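Local coordinates for protein endoglucanase family 5 (Clostridium acetobutylicum ATCC 824, PDB 6PZ7) that probably hydrolyses internal beta-1,4-glycosidic bonds of cellulose and related plant polysaccharides as a broad-specificity family 5 endoglucanase, at residues A[20-23]-A[24-27]; A[109-112]-A[113-116]; A[123-126]-A[127-130]; A[165-168]-A[169-173]. All coordinates share one frame; numbering follows the deposited sequence.

Contact 1 (A[20-23]-A[24-27]); sequences WNLG and NTLD
T25 folds back on G23 and L22 where the chain leaves barrel strand 19-22. Its OG1 donates to the carbonyl oxygen of G23 over 2.8 Å, approaching from above the carbonyl plane and not along a lone pair. The T25 torsion that places OG1 there (chi1 -52°) also sets CG2 anti to the backbone N, where it packs 3.8 Å from CG of L22, the two side chains crossing at about a right angle.

D27 closes the turn from the other end. Its carboxylate takes two backbone amides: N24 N reaches OD1 on the syn side at 2.8 Å, and T25 N reaches OD2 at 2.7 Å, nearly straight (169°) but from above the carboxylate plane. Two bonds thus fix the rotation of this buried acid.

A single water bridges the two ends of the turn, donating to L22 O and accepting from L26 N. N24, partly exposed, is the more open part; its CB still touches G23, but the bond to CB points away.

R319 hydrogen-bonds to both T25 OG1 and G23 O. Strand 19-22 lies between strands 55-58 and 298-303 of the barrel, while L22 and L26 both rest on V85 of helix 76-91.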
ATOM      1  N   TRP A  20       7.296  -4.778  -3.567  1.00  6.56           N
ATOM      2  CA  TRP A  20       7.853  -4.906  -2.226  1.00  6.80           C
ATOM      3  C   TRP A  20       7.654  -3.585  -1.499  1.00  6.31           C
ATOM      4  O   TRP A  20       7.930  -2.524  -2.061  1.00  6.54           O
ATOM      5  CB  TRP A  20       9.323  -5.318  -2.334  1.00  6.89           C
ATOM      6  CG  TRP A  20      10.076  -5.521  -1.053  1.00  7.25           C
ATOM      7  CD1 TRP A  20      10.243  -6.715  -0.399  1.00  7.58           C
ATOM      8  CD2 TRP A  20      10.858  -4.546  -0.345  1.00  6.67           C
ATOM      9  NE1 TRP A  20      11.088  -6.532   0.678  1.00  7.36           N
ATOM     10  CE2 TRP A  20      11.458  -5.211   0.748  1.00  6.88           C
ATOM     11  CE3 TRP A  20      11.097  -3.189  -0.515  1.00  7.44           C
ATOM     12  CZ2 TRP A  20      12.295  -4.572   1.656  1.00  7.16           C
ATOM     13  CZ3 TRP A  20      11.929  -2.547   0.370  1.00  8.13           C
ATOM     14  CH2 TRP A  20      12.520  -3.234   1.453  1.00  8.63           C
ATOM     15  N   ASN A  21       7.173  -3.647  -0.260  1.00  5.79           N
ATOM     16  CA  ASN A  21       7.010  -2.481   0.598  1.00  5.46           C
ATOM     17  C   ASN A  21       8.266  -2.197   1.416  1.00  5.65           C
ATOM     18  O   ASN A  21       8.766  -3.092   2.135  1.00  6.17           O
ATOM     19  CB  ASN A  21       5.895  -2.681   1.631  1.00  6.41           C
ATOM     20  CG  ASN A  21       4.490  -2.432   1.120  1.00  5.91           C
ATOM     21  OD1 ASN A  21       4.045  -1.293   1.114  1.00  6.30           O
ATOM     22  ND2 ASN A  21       3.806  -3.498   0.743  1.00  6.42           N
ATOM     23  N   LEU A  22       8.673  -0.930   1.421  1.00  5.83           N
ATOM     24  CA  LEU A  22       9.699  -0.412   2.341  1.00  6.38           C
ATOM     25  C   LEU A  22       9.035  -0.092   3.683  1.00  6.19           C
ATOM     26  O   LEU A  22       8.830   1.051   4.061  1.00  6.42           O
ATOM     27  CB  LEU A  22      10.365   0.801   1.729  1.00  6.11           C
ATOM     28  CG  LEU A  22      11.552   1.385   2.480  1.00  6.66           C
ATOM     29  CD1 LEU A  22      12.769   0.443   2.397  1.00  8.14           C
ATOM     30  CD2 LEU A  22      11.872   2.762   1.908  1.00  7.72           C
ATOM     31  N   GLY A  23       8.610  -1.143   4.390  1.00  6.07           N
ATOM     32  CA  GLY A  23       7.779  -0.962   5.578  1.00  6.92           C
ATOM     33  C   GLY A  23       8.539  -0.605   6.838  1.00  6.80           C
ATOM     34  O   GLY A  23       9.741  -0.891   6.976  1.00  6.95           O
ATOM     35  N   ASN A  24       7.835   0.021   7.769  1.00  6.24           N
ATOM     36  CA  ASN A  24       8.424   0.441   9.043  1.00  7.34           C
ATOM     37  C   ASN A  24       9.658   1.306   8.849  1.00  7.33           C
ATOM     38  O   ASN A  24      10.629   1.215   9.600  1.00  8.00           O
ATOM     39  CB  ASN A  24       8.698  -0.749   9.976  1.00  8.21           C
ATOM     40  CG  ASN A  24       7.454  -1.270  10.664  1.00  7.66           C
ATOM     41  OD1 ASN A  24       6.326  -1.020  10.256  1.00  8.68           O
ATOM     42  ND2 ASN A  24       7.683  -2.069  11.723  1.00  8.84           N
ATOM     43  N   THR A  25       9.576   2.206   7.866  1.00  7.12           N
ATOM     44  CA  THR A  25      10.689   3.042   7.441  1.00  7.50           C
ATOM     45  C   THR A  25      10.230   4.499   7.426  1.00  6.07           C
ATOM     46  O   THR A  25      10.172   5.125   8.482  1.00  7.68           O
ATOM     47  CB  THR A  25      11.273   2.509   6.135  1.00  6.75           C
ATOM     48  OG1 THR A  25      11.561   1.097   6.315  1.00  8.23           O
ATOM     49  CG2 THR A  25      12.548   3.163   5.724  1.00  7.41           C
ATOM     50  N   LEU A  26       9.871   5.070   6.270  1.00  6.43           N
ATOM     51  CA  LEU A  26       9.345   6.433   6.254  1.00  6.55           C
ATOM     52  C   LEU A  26       7.953   6.553   6.902  1.00  6.07           C
ATOM     53  O   LEU A  26       7.482   7.672   7.160  1.00  7.52           O
ATOM     54  CB  LEU A  26       9.388   7.022   4.854  1.00  7.20           C
ATOM     55  CG  LEU A  26      10.777   7.136   4.249  1.00  7.32           C
ATOM     56  CD1 LEU A  26      10.684   7.542   2.792  1.00  9.50           C
ATOM     57  CD2 LEU A  26      11.690   8.058   4.999  1.00 13.19           C
ATOM     58  N   ASP A  27       7.338   5.417   7.137  1.00  6.55           N
ATOM     59  CA  ASP A  27       6.101   5.291   7.889  1.00  7.63           C
ATOM     60  C   ASP A  27       6.321   5.219   9.375  1.00  7.22           C
ATOM     61  O   ASP A  27       5.345   5.360  10.150  1.00  7.38           O
ATOM     62  CB  ASP A  27       5.284   4.079   7.408  1.00  7.57           C
ATOM     63  CG  ASP A  27       6.062   2.793   7.264  1.00  7.73           C
ATOM     64  OD1 ASP A  27       5.555   1.714   7.689  1.00  8.52           O
ATOM     65  OD2 ASP A  27       7.186   2.796   6.704  1.00  6.96           O
TER
HETATM   66  O   HOH W   1       8.961   3.856   3.775  1.00  6.85           O

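Contact 2 (A[109-112]-A[113-116]); sequences PTYN and KEAA
An N-cap starts helix 111-132, with T110 as the capping residue. Its OG1 accepts from K113 N over 3.1 Å at an N-H...O angle of 154°. This reach depends on the T110 torsion (chi1 66°), which places OG1 between the backbone N and the carbonyl carbon and turns it toward the first turn of the helix. A second, weak bond runs from K113 N to T110 O. The K113 side chain then lies beside that of T110, pointing the same way, with its CG 3.5 Å from OG1.

In this family 5 TIM barrel the helix connects strand 95-99 to strand 139-142, and its beginning is only loosely bonded through the backbone. E114 N makes a weak bond of 3.4 Å to Y111 O, and a water enters the same turn, donating to Y111 O and accepting from A115 N. Another water similarly joins N112 O to A116 N.

Y111 and E114 extend side by side in the same direction. In the E114 conformer described, the carboxylate oxygen OE1 meets the tyrosine ring at its edge, 3.7 Å from CD1 and in the ring plane, while the carboxylate itself is turned 53° from the ring. Both polar ends are taken up by helix 161-180: Y111 OH bonds to OD2 of D165, and E114 OE1 forms a salt bridge with NZ of K169, likewise one conformer of two.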
ATOM      1  N   PRO A 109     -12.417   9.836   9.517  1.00  7.97           N
ATOM      2  CA  PRO A 109     -13.610   9.732   8.645  1.00  7.73           C
ATOM      3  C   PRO A 109     -14.921   9.656   9.418  1.00  7.89           C
ATOM      4  O   PRO A 109     -15.621   8.631   9.458  1.00  8.08           O
ATOM      5  CB  PRO A 109     -13.320   8.469   7.828  1.00  8.17           C
ATOM      6  CG  PRO A 109     -12.499   7.629   8.741  1.00  9.09           C
ATOM      7  CD  PRO A 109     -11.568   8.639   9.429  1.00  8.50           C
ATOM      8  N   THR A 110     -15.299  10.788  10.025  1.00  7.99           N
ATOM      9  CA  THR A 110     -16.642  10.988  10.579  1.00  7.63           C
ATOM     10  C   THR A 110     -17.203  12.282   9.996  1.00  9.10           C
ATOM     11  O   THR A 110     -16.454  13.184   9.618  1.00  9.21           O
ATOM     12  CB  THR A 110     -16.660  11.074  12.121  1.00  8.30           C
ATOM     13  OG1 THR A 110     -15.956  12.258  12.506  1.00  9.65           O
ATOM     14  CG2 THR A 110     -16.094   9.851  12.764  1.00  9.64           C
ATOM     15  N   TYR A 111     -18.535  12.412   9.989  1.00  9.10           N
ATOM     16  CA  TYR A 111     -19.131  13.658   9.532  1.00  9.63           C
ATOM     17  C   TYR A 111     -18.690  14.820  10.412  1.00 10.13           C
ATOM     18  O   TYR A 111     -18.434  15.939   9.923  1.00 11.92           O
ATOM     19  CB  TYR A 111     -20.657  13.572   9.515  1.00 11.00           C
ATOM     20  CG  TYR A 111     -21.203  12.554   8.536  1.00 10.20           C
ATOM     21  CD1 TYR A 111     -20.786  12.521   7.196  1.00 11.01           C
ATOM     22  CD2 TYR A 111     -22.132  11.594   8.937  1.00 10.68           C
ATOM     23  CE1 TYR A 111     -21.325  11.624   6.310  1.00 11.26           C
ATOM     24  CE2 TYR A 111     -22.636  10.676   8.056  1.00 11.10           C
ATOM     25  CZ  TYR A 111     -22.246  10.684   6.742  1.00  9.74           C
ATOM     26  OH  TYR A 111     -22.731   9.751   5.876  1.00 12.24           O
ATOM     27  N   ASN A 112     -18.530  14.575  11.700  1.00  9.80           N
ATOM     28  CA  ASN A 112     -18.150  15.631  12.621  1.00  9.97           C
ATOM     29  C   ASN A 112     -16.744  16.153  12.323  1.00 11.18           C
ATOM     30  O   ASN A 112     -16.528  17.375  12.400  1.00 13.53           O
ATOM     31  CB  ASN A 112     -18.235  15.082  14.033  1.00 11.15           C
ATOM     32  CG  ASN A 112     -17.711  16.034  15.068  1.00 14.19           C
ATOM     33  OD1 ASN A 112     -16.734  15.703  15.773  1.00 18.70           O
ATOM     34  ND2 ASN A 112     -18.318  17.179  15.193  1.00 10.96           N
ATOM     35  N   LYS A 113     -15.785  15.268  11.996  1.00 10.06           N
ATOM     36  CA  LYS A 113     -14.399  15.673  11.751  1.00 11.30           C
ATOM     37  C   LYS A 113     -14.104  15.937  10.284  1.00 10.84           C
ATOM     38  O   LYS A 113     -12.977  16.395   9.968  1.00 11.65           O
ATOM     39  CB  LYS A 113     -13.421  14.620  12.265  1.00 10.91           C
ATOM     40  CG  LYS A 113     -13.514  14.351  13.769  1.00 12.40           C
ATOM     41  CD  LYS A 113     -12.949  15.438  14.666  1.00 17.03           C
ATOM     42  CE  LYS A 113     -12.778  14.891  16.093  1.00 18.43           C
ATOM     43  NZ  LYS A 113     -12.441  15.946  17.103  1.00 20.78           N
ATOM     44  N   GLU A 114     -15.069  15.717   9.394  1.00  9.92           N
ATOM     45  CA  GLU A 114     -14.807  15.711   7.957  0.53  9.64           C
ATOM     46  C   GLU A 114     -14.239  17.042   7.474  1.00 10.00           C
ATOM     47  O   GLU A 114     -13.291  17.064   6.695  1.00 10.97           O
ATOM     48  CB  GLU A 114     -16.091  15.370   7.210  0.53 10.57           C
ATOM     49  CG  GLU A 114     -16.004  15.399   5.692  0.53 13.62           C
ATOM     50  CD  GLU A 114     -17.372  15.338   5.064  0.53 21.07           C
ATOM     51  OE1 GLU A 114     -18.287  14.716   5.666  0.53 19.97           O
ATOM     52  OE2 GLU A 114     -17.547  15.951   3.987  0.53 31.35           O
ATOM     53  N   ALA A 115     -14.842  18.164   7.864  1.00 10.69           N
ATOM     54  CA  ALA A 115     -14.418  19.450   7.293  1.00 11.27           C
ATOM     55  C   ALA A 115     -12.971  19.742   7.635  1.00 10.22           C
ATOM     56  O   ALA A 115     -12.203  20.194   6.769  1.00 11.02           O
ATOM     57  CB  ALA A 115     -15.329  20.573   7.791  1.00 12.34           C
ATOM     58  N   ALA A 116     -12.560  19.519   8.873  1.00 11.13           N
ATOM     59  CA  ALA A 116     -11.200  19.845   9.257  1.00 11.11           C
ATOM     60  C   ALA A 116     -10.198  18.902   8.611  1.00 10.25           C
ATOM     61  O   ALA A 116      -9.113  19.314   8.161  1.00 11.66           O
ATOM     62  CB  ALA A 116     -11.037  19.800  10.777  1.00 14.46           C
TER
HETATM   63  O   HOH W   2     -17.565  18.383   9.010  0.60  8.43           O
HETATM   64  O   HOH W   3     -14.622  19.194  11.006  0.74  9.36           O

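Contact 3 (A[123-126]-A[127-130]); sequences KVWG and QIAN
With chi1 at -58°, I128 holds CG1 beside its backbone N and CG2 anti to it, so that two branches of one side chain meet the indole of W125. The W125 chi1 of -97° lies away from the usual staggered value and carries the ring forward along helix 111-132, an outer helix of the TIM barrel, toward I128. CG2 of I128 comes 3.5 Å from W125 CZ3. CD1 sits over one face of the six-membered ring in a CH-pi contact, 4.2 Å from its centroid and 11° off the normal. That methyl also touches CG1 of V124 at 3.9 Å, the valine and isoleucine lying side by side.

W125 faces inward from the helix. It leans on A174, T177 and I178 of helix 161-180, its ring meets that of F141 in strand 139-142, and its NE1 is satisfied by the carbonyl oxygen of T143. I128 packs instead on the loop residues W62 and I74.

Away from the indole, Q127 returns to the preceding turn. Beyond CG its chain is extended, and the amide also bonds through OE1 to I74 N and through NE2 to Y72 O. K123 O is gripped twice from opposite faces of its plane: Q127 N bonds at 3.3 Å, while Q127 NE2 bonds at 3.1 Å, almost straight, with the acceptor in the plane of the glutamine amide.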
ATOM      1  N   LYS A 123      -4.319  20.775   1.998  0.58  8.24           N
ATOM      2  CA  LYS A 123      -3.039  21.460   2.158  0.58  8.48           C
ATOM      3  C   LYS A 123      -1.867  20.494   2.058  0.58  7.63           C
ATOM      4  O   LYS A 123      -0.834  20.793   1.446  0.58  8.84           O
ATOM      5  CB  LYS A 123      -2.986  22.182   3.515  0.58  8.69           C
ATOM      6  CG  LYS A 123      -3.469  23.618   3.505  0.58  9.67           C
ATOM      7  CD  LYS A 123      -4.995  23.752   3.285  0.58 10.36           C
ATOM      8  CE  LYS A 123      -5.462  25.227   3.447  0.58 11.56           C
ATOM      9  NZ  LYS A 123      -6.906  25.331   3.211  0.58 11.69           N
ATOM     10  N   VAL A 124      -1.996  19.332   2.686  1.00  8.14           N
ATOM     11  CA  VAL A 124      -0.900  18.357   2.733  1.00  7.70           C
ATOM     12  C   VAL A 124      -0.679  17.702   1.367  1.00  6.96           C
ATOM     13  O   VAL A 124       0.442  17.706   0.858  1.00  7.58           O
ATOM     14  CB  VAL A 124      -1.133  17.327   3.859  1.00  7.71           C
ATOM     15  CG1 VAL A 124      -0.156  16.185   3.775  1.00  9.56           C
ATOM     16  CG2 VAL A 124      -1.053  18.005   5.213  1.00  9.37           C
ATOM     17  N   TRP A 125      -1.729  17.158   0.743  1.00  6.87           N
ATOM     18  CA  TRP A 125      -1.559  16.608  -0.604  1.00  7.32           C
ATOM     19  C   TRP A 125      -1.149  17.679  -1.607  1.00  7.30           C
ATOM     20  O   TRP A 125      -0.431  17.385  -2.571  1.00  7.88           O
ATOM     21  CB  TRP A 125      -2.782  15.824  -1.105  1.00  7.67           C
ATOM     22  CG  TRP A 125      -2.652  14.345  -0.907  1.00  6.74           C
ATOM     23  CD1 TRP A 125      -3.342  13.542  -0.066  1.00  6.75           C
ATOM     24  CD2 TRP A 125      -1.671  13.512  -1.527  1.00  6.62           C
ATOM     25  NE1 TRP A 125      -2.901  12.258  -0.138  1.00  7.21           N
ATOM     26  CE2 TRP A 125      -1.845  12.216  -1.017  1.00  6.70           C
ATOM     27  CE3 TRP A 125      -0.642  13.736  -2.465  1.00  7.19           C
ATOM     28  CZ2 TRP A 125      -1.021  11.156  -1.402  1.00  6.93           C
ATOM     29  CZ3 TRP A 125       0.135  12.677  -2.861  1.00  7.55           C
ATOM     30  CH2 TRP A 125      -0.047  11.403  -2.323  1.00  6.88           C
ATOM     31  N   GLY A 126      -1.544  18.945  -1.429  1.00  7.24           N
ATOM     32  CA  GLY A 126      -1.088  19.972  -2.360  1.00  7.01           C
ATOM     33  C   GLY A 126       0.421  20.100  -2.348  1.00  7.56           C
ATOM     34  O   GLY A 126       1.072  20.210  -3.389  1.00  8.47           O
ATOM     35  N   GLN A 127       1.023  20.053  -1.155  1.00  7.63           N
ATOM     36  CA  GLN A 127       2.473  20.138  -1.052  1.00  7.79           C
ATOM     37  C   GLN A 127       3.172  18.877  -1.577  1.00  7.41           C
ATOM     38  O   GLN A 127       4.192  18.961  -2.252  1.00  7.99           O
ATOM     39  CB  GLN A 127       2.871  20.406   0.402  1.00  7.88           C
ATOM     40  CG  GLN A 127       2.521  21.792   0.892  1.00  7.54           C
ATOM     41  CD  GLN A 127       2.679  21.888   2.382  1.00  7.60           C
ATOM     42  OE1 GLN A 127       3.785  22.154   2.864  1.00  8.94           O
ATOM     43  NE2 GLN A 127       1.625  21.592   3.102  1.00  8.11           N
ATOM     44  N   ILE A 128       2.674  17.691  -1.227  1.00  7.34           N
ATOM     45  CA  ILE A 128       3.289  16.456  -1.722  1.00  7.73           C
ATOM     46  C   ILE A 128       3.214  16.420  -3.244  1.00  7.15           C
ATOM     47  O   ILE A 128       4.202  16.196  -3.944  1.00  7.86           O
ATOM     48  CB  ILE A 128       2.613  15.210  -1.121  1.00  7.29           C
ATOM     49  CG1 ILE A 128       2.658  15.160   0.405  1.00  8.00           C
ATOM     50  CG2 ILE A 128       3.244  13.899  -1.711  1.00  8.26           C
ATOM     51  CD1 ILE A 128       1.687  14.133   1.000  1.00  8.11           C
ATOM     52  N   ALA A 129       2.025  16.672  -3.773  1.00  7.34           N
ATOM     53  CA  ALA A 129       1.824  16.619  -5.215  1.00  8.24           C
ATOM     54  C   ALA A 129       2.690  17.644  -5.926  1.00  8.36           C
ATOM     55  O   ALA A 129       3.311  17.334  -6.959  1.00  8.87           O
ATOM     56  CB  ALA A 129       0.346  16.810  -5.537  1.00  8.79           C
ATOM     57  N   ASN A 130       2.781  18.863  -5.393  1.00  8.32           N
ATOM     58  CA  ASN A 130       3.619  19.877  -6.023  0.60  8.97           C
ATOM     59  C   ASN A 130       5.074  19.429  -6.097  1.00  8.72           C
ATOM     60  O   ASN A 130       5.733  19.598  -7.135  1.00  9.45           O
ATOM     61  CB  ASN A 130       3.463  21.196  -5.255  0.60 11.21           C
ATOM     62  CG  ASN A 130       4.378  22.296  -5.761  0.60 14.29           C
ATOM     63  OD1 ASN A 130       5.323  22.709  -5.081  0.60 16.52           O
ATOM     64  ND2 ASN A 130       4.122  22.750  -6.956  0.60 11.57           N
TER

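Contact 4 (A[165-168]-A[169-173]); sequences DVIN and KFNLT
V166 stands over one face of the F170 ring, one turn along helix 161-180, an outer helix of the TIM barrel. The two side chains run at a slant to each other. CG1 of V166, anti to its backbone N (chi1 177°), makes a CH-pi contact 3.7 Å from the ring centroid and 22° off the normal. It sits toward the rim, with the shortest approach, 3.5 Å, to CZ of F170. The backbone beneath is regular: F170 N reaches V166 O at 2.9 Å.

D165 and K169 also slant across one another, but in the K169 conformer described, one of two, their charges stay apart: OD2 of D165 is 4.3 Å from NZ of K169, beyond a salt bridge. What comes close in this conformer is carbon, K169 CE lying 3.9 Å from D165 OD1. Each charged end has its partner on helix 111-132, K169 NZ in a salt bridge with E114 and D165 OD2 in a hydrogen bond with Y111.

I167 and N171 instead lie side by side, pointing the same way, with CG2 of I167 3.7 Å from ND2 of N171. That amide is heavily used: OD1 bonds to T143 OG1, while ND2 bonds to P193 O and to a water that donates to N168 OD1. N168 in turn binds the backbone of D206 and V208.

At the far end T173 doubles the grip on K169 O: its N at 2.9 Å and its OG1 at 3.0 Å reach this oxygen from opposite faces of the carbonyl plane.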
ATOM      1  N   ASP A 165     -18.755   6.628   3.675  1.00  8.26           N
ATOM      2  CA  ASP A 165     -19.135   7.842   2.952  1.00  8.76           C
ATOM      3  C   ASP A 165     -18.033   8.885   3.036  1.00  7.49           C
ATOM      4  O   ASP A 165     -17.608   9.446   2.013  1.00  8.75           O
ATOM      5  CB  ASP A 165     -20.463   8.347   3.534  1.00  8.47           C
ATOM      6  CG  ASP A 165     -21.096   9.460   2.748  1.00 12.51           C
ATOM      7  OD1 ASP A 165     -20.758   9.699   1.552  1.00 13.15           O
ATOM      8  OD2 ASP A 165     -21.967  10.133   3.345  1.00 12.79           O
ATOM      9  N   VAL A 166     -17.543   9.158   4.236  1.00  7.81           N
ATOM     10  CA  VAL A 166     -16.525  10.189   4.408  1.00  8.14           C
ATOM     11  C   VAL A 166     -15.220   9.804   3.711  1.00  8.25           C
ATOM     12  O   VAL A 166     -14.547  10.663   3.127  1.00  8.82           O
ATOM     13  CB  VAL A 166     -16.333  10.541   5.890  1.00  7.37           C
ATOM     14  CG1 VAL A 166     -15.206  11.561   6.062  1.00  8.48           C
ATOM     15  CG2 VAL A 166     -17.646  11.078   6.481  1.00  9.43           C
ATOM     16  N   ILE A 167     -14.843   8.534   3.716  1.00  7.68           N
ATOM     17  CA  ILE A 167     -13.647   8.154   2.974  1.00  7.92           C
ATOM     18  C   ILE A 167     -13.791   8.475   1.498  1.00  6.77           C
ATOM     19  O   ILE A 167     -12.820   8.873   0.845  1.00  7.72           O
ATOM     20  CB  ILE A 167     -13.290   6.693   3.222  1.00  8.48           C
ATOM     21  CG1 ILE A 167     -12.750   6.576   4.660  1.00 11.84           C
ATOM     22  CG2 ILE A 167     -12.318   6.170   2.157  1.00  9.92           C
ATOM     23  CD1 ILE A 167     -12.729   5.238   5.159  1.00 14.31           C
ATOM     24  N   ASN A 168     -14.970   8.295   0.924  1.00  7.80           N
ATOM     25  CA  ASN A 168     -15.128   8.663  -0.476  1.00  8.21           C
ATOM     26  C   ASN A 168     -14.849  10.148  -0.678  1.00  8.32           C
ATOM     27  O   ASN A 168     -14.238  10.546  -1.676  1.00  8.55           O
ATOM     28  CB  ASN A 168     -16.535   8.323  -0.974  1.00  8.29           C
ATOM     29  CG  ASN A 168     -16.752   6.826  -1.144  1.00  7.94           C
ATOM     30  OD1 ASN A 168     -15.812   6.076  -1.464  1.00  8.60           O
ATOM     31  ND2 ASN A 168     -17.965   6.380  -0.972  1.00  8.65           N
ATOM     32  N   LYS A 169     -15.300  10.991   0.264  1.00  8.54           N
ATOM     33  CA  LYS A 169     -15.031  12.420   0.185  0.55  8.82           C
ATOM     34  C   LYS A 169     -13.544  12.713   0.326  1.00  8.69           C
ATOM     35  O   LYS A 169     -13.003  13.556  -0.397  1.00  9.30           O
ATOM     36  CB  LYS A 169     -15.844  13.160   1.262  0.55  9.96           C
ATOM     37  CG  LYS A 169     -17.362  12.881   1.257  0.55 11.90           C
ATOM     38  CD  LYS A 169     -18.059  13.656   2.367  0.55 17.01           C
ATOM     39  CE  LYS A 169     -19.513  13.271   2.531  0.55 18.21           C
ATOM     40  NZ  LYS A 169     -20.185  14.068   3.610  0.55 24.51           N
ATOM     41  N   PHE A 170     -12.873  12.031   1.241  1.00  8.64           N
ATOM     42  CA  PHE A 170     -11.442  12.237   1.393  1.00  7.99           C
ATOM     43  C   PHE A 170     -10.671  11.828   0.135  1.00  7.61           C
ATOM     44  O   PHE A 170      -9.745  12.537  -0.283  1.00  7.80           O
ATOM     45  CB  PHE A 170     -10.899  11.427   2.567  1.00  8.50           C
ATOM     46  CG  PHE A 170     -11.308  11.904   3.956  1.00  7.49           C
ATOM     47  CD1 PHE A 170     -11.856  13.153   4.198  1.00  8.71           C
ATOM     48  CD2 PHE A 170     -11.075  11.072   5.023  1.00  7.72           C
ATOM     49  CE1 PHE A 170     -12.184  13.543   5.493  1.00  8.77           C
ATOM     50  CE2 PHE A 170     -11.391  11.466   6.320  1.00  8.99           C
ATOM     51  CZ  PHE A 170     -11.945  12.706   6.551  1.00  9.01           C
ATOM     52  N   ASN A 171     -11.014  10.679  -0.463  1.00  7.29           N
ATOM     53  CA  ASN A 171     -10.334  10.263  -1.681  1.00  7.08           C
ATOM     54  C   ASN A 171     -10.575  11.269  -2.799  1.00  7.29           C
ATOM     55  O   ASN A 171      -9.664  11.562  -3.584  1.00  7.78           O
ATOM     56  CB  ASN A 171     -10.802   8.863  -2.098  1.00  7.74           C
ATOM     57  CG  ASN A 171     -10.147   7.746  -1.295  1.00  7.04           C
ATOM     58  OD1 ASN A 171      -8.997   7.887  -0.843  1.00  7.22           O
ATOM     59  ND2 ASN A 171     -10.829   6.612  -1.174  1.00  7.11           N
ATOM     60  N   LEU A 172     -11.805  11.770  -2.912  1.00  8.27           N
ATOM     61  CA  LEU A 172     -12.119  12.773  -3.925  1.00  9.77           C
ATOM     62  C   LEU A 172     -11.309  14.043  -3.717  1.00  8.28           C
ATOM     63  O   LEU A 172     -10.747  14.583  -4.673  1.00  9.07           O
ATOM     64  CB  LEU A 172     -13.611  13.107  -3.891  1.00 10.37           C
ATOM     65  CG  LEU A 172     -14.063  14.206  -4.842  1.00 11.44           C
ATOM     66  CD1 LEU A 172     -13.745  13.868  -6.237  1.00 13.76           C
ATOM     67  CD2 LEU A 172     -15.562  14.478  -4.657  1.00 14.70           C
ATOM     68  N   THR A 173     -11.241  14.519  -2.470  1.00  8.92           N
ATOM     69  CA  THR A 173     -10.459  15.698  -2.147  1.00  9.53           C
ATOM     70  C   THR A 173      -9.011  15.490  -2.564  1.00  8.35           C
ATOM     71  O   THR A 173      -8.385  16.369  -3.174  1.00  8.81           O
ATOM     72  CB  THR A 173     -10.519  15.962  -0.638  1.00  9.10           C
ATOM     73  OG1 THR A 173     -11.859  16.283  -0.235  1.00 11.43           O
ATOM     74  CG2 THR A 173      -9.606  17.113  -0.251  1.00 11.60           C
TER
HETATM   75  O   HOH W   4     -13.357   6.558  -2.607  1.00  9.38           O

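In the fold
Along the chain the contacts follow one another in numerical order, all within one eight-stranded TIM barrel. Contact 1 belongs to the first barrel strand and the loop after it; the other three belong to the outer helices, contact 2 with its lead-in loop. Contacts 2 and 3 share helix 111-132, with centres about 20 Å apart, one at its start and the other toward its end. Contact 4, on the adjacent helix 161-180, touches contact 2, their centres about 10 Å apart, so polar and apolar pairs bind the two helices. Contacts 3 and 4 stay about 6 Å apart at nearest atoms. Contact 1 lies across the chain's centre from contact 4, centres about 25 Å apart.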